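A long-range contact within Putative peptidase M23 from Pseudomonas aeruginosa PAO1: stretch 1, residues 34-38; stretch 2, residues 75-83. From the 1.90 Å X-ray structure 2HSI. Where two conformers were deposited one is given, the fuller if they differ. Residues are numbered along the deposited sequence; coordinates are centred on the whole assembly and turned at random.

Stretch 1 34-38: PVPGG
Stretch 2 (75-83) GIPLSTKPG

This is a turn-against-turn contact between two irregular stretches of one chain, held by backbone hydrogen bonds and filled by a proline ring that lies against carbonyl oxygens.

Stretch 1 makes a type II beta turn from Val-35 to Gly-38, closed by Gly-38 N to Val-35 O at 2.9 Å. Its corners are Pro-36 (phi/psi -63/137) and Gly-37 (80/2); Val-35 enters extended at -135/167 and Gly-38 leaves at -109/-158. Stretch 2 runs through Ile-76 (-107/114) into a type I turn from Pro-77 (-57/149) to Thr-80 (-66/125), with Leu-78 at -62/-27 and Ser-79 at -79/-5. Thr-80 N to Pro-77 O, 3.1 Å, closes that turn, and Thr-80 OG1, with chi1 m, donates to the same Pro-77 O at 2.8 Å.

The register sets Gly-37 CA 4.0 Å from Leu-78 CA and Gly-38 CA 5.3 Å from Ile-76 CA, so the chains advance in opposite senses through this short pairing. The best-aligned bond is Ile-76 N to Gly-38 O, 3.0 Å with an N-H...O angle of 162°. Gly-37 N is shared between two acceptors, both weakly: Ile-76 O at 2.9 Å but bent to 127°, and Pro-77 O straighter at 149° but longer, 3.4 Å. Pro-77 O thus serves both the turn of its own stretch and the contact.

Gly-37 answers two demands. At its positive phi a CB would be jammed against the preceding carbonyl oxygen, and an ideal CB on Gly-37 would sit 2.6 Å from Leu-78 CD1, a clash. At Gly-38 the obstacle lies within its own stretch: a CB on Gly-38 would come 2.9 Å from Val-35 CG2, with Val-35 in rotamer m.

Pro-36, ring C-gamma exo, gives up the most surface of any residue here. Pro-36 CB approaches Leu-78 O at 3.4 Å and Pro-36 CG reaches Thr-80 O at 3.3 Å, close van der Waals packing of ring carbons on polar backbone. The apolar pairing of side chains is looser, Pro-36 CG to Pro-82 CG at 4.3 Å, with Pro-82 also C-gamma exo.

Ile-76 points its CA-to-CB bond toward stretch 1, placing Ile-76 CB 3.6 Å from Val-35 O, yet its m, m rotamer leads the end of the chain away. Leu-78 starts sideways and, with chi1 t and chi2 p, brings its end nearer, beside Gly-37. Altogether 340 Å² is buried, counting both sides.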

# COMPACT_ATOMS: atom_id res chain seq x y z
N PRO A 34 11.33 8.53 -6.22
CA PRO A 34 11.48 9.06 -4.87
C PRO A 34 11.10 10.53 -4.73
O PRO A 34 11.94 11.42 -4.87
CB PRO A 34 12.97 8.80 -4.54
CG PRO A 34 13.65 8.70 -5.87
CD PRO A 34 12.61 8.49 -6.94
N VAL A 35 9.81 10.76 -4.47
CA VAL A 35 9.23 12.08 -4.22
C VAL A 35 8.30 11.92 -3.00
O VAL A 35 8.04 10.80 -2.59
CB VAL A 35 8.44 12.60 -5.48
CG1 VAL A 35 9.37 12.81 -6.68
CG2 VAL A 35 7.29 11.68 -5.84
N PRO A 36 7.83 13.03 -2.38
CA PRO A 36 6.85 12.82 -1.29
C PRO A 36 5.57 12.16 -1.83
O PRO A 36 5.10 12.52 -2.90
CB PRO A 36 6.57 14.24 -0.78
CG PRO A 36 7.75 15.06 -1.26
CD PRO A 36 8.11 14.47 -2.57
N GLY A 37 5.04 11.18 -1.11
CA GLY A 37 3.93 10.37 -1.63
C GLY A 37 4.37 9.28 -2.60
O GLY A 37 3.54 8.54 -3.15
N GLY A 38 5.68 9.17 -2.82
CA GLY A 38 6.25 8.25 -3.80
C GLY A 38 6.99 7.07 -3.19
O GLY A 38 6.73 6.69 -2.05
N GLY A 75 8.19 3.24 1.10
CA GLY A 75 7.12 4.22 0.93
C GLY A 75 7.50 5.55 1.58
O GLY A 75 7.95 5.56 2.73
N ILE A 76 7.33 6.65 0.84
CA ILE A 76 7.67 7.98 1.34
C ILE A 76 6.40 8.77 1.65
O ILE A 76 5.63 9.08 0.74
CB ILE A 76 8.53 8.79 0.32
CG1 ILE A 76 9.67 7.94 -0.25
CG2 ILE A 76 9.03 10.10 0.93
CD1 ILE A 76 10.67 7.43 0.78
N PRO A 77 6.16 9.08 2.94
CA PRO A 77 4.93 9.84 3.25
C PRO A 77 4.83 11.17 2.49
O PRO A 77 5.86 11.79 2.17
CB PRO A 77 5.04 10.09 4.75
CG PRO A 77 5.94 9.00 5.25
CD PRO A 77 6.92 8.74 4.16
N LEU A 78 3.61 11.59 2.20
CA LEU A 78 3.36 12.84 1.47
C LEU A 78 3.87 14.08 2.22
O LEU A 78 4.24 15.08 1.60
CB LEU A 78 1.87 12.96 1.11
CG LEU A 78 1.46 13.96 0.02
CD1 LEU A 78 1.97 13.56 -1.37
CD2 LEU A 78 -0.05 14.15 0.00
N SER A 79 3.92 14.00 3.54
CA SER A 79 4.44 15.10 4.37
C SER A 79 5.98 15.19 4.45
O SER A 79 6.51 16.14 5.03
CB SER A 79 3.84 15.01 5.78
OG SER A 79 4.27 13.85 6.46
N THR A 80 6.68 14.23 3.85
CA THR A 80 8.15 14.21 3.87
C THR A 80 8.75 15.38 3.10
O THR A 80 8.44 15.59 1.92
CB THR A 80 8.72 12.91 3.28
OG1 THR A 80 8.07 11.79 3.88
CG2 THR A 80 10.22 12.80 3.53
N LYS A 81 9.61 16.14 3.77
CA LYS A 81 10.33 17.23 3.14
C LYS A 81 11.42 16.64 2.25
O LYS A 81 12.16 15.74 2.68
CB LYS A 81 10.91 18.20 4.18
CG LYS A 81 9.96 19.34 4.60
CD LYS A 81 8.88 18.89 5.60
CE LYS A 81 7.60 19.71 5.45
NZ LYS A 81 6.44 19.02 6.09
N PRO A 82 11.51 17.12 1.00
CA PRO A 82 12.60 16.70 0.11
C PRO A 82 13.98 16.90 0.76
O PRO A 82 14.18 17.83 1.55
CB PRO A 82 12.41 17.59 -1.12
CG PRO A 82 10.94 17.90 -1.11
CD PRO A 82 10.60 18.07 0.33
N GLY A 83 14.89 15.97 0.47
CA GLY A 83 16.22 15.98 1.07
C GLY A 83 16.75 14.57 1.28
O GLY A 83 16.09 13.59 0.90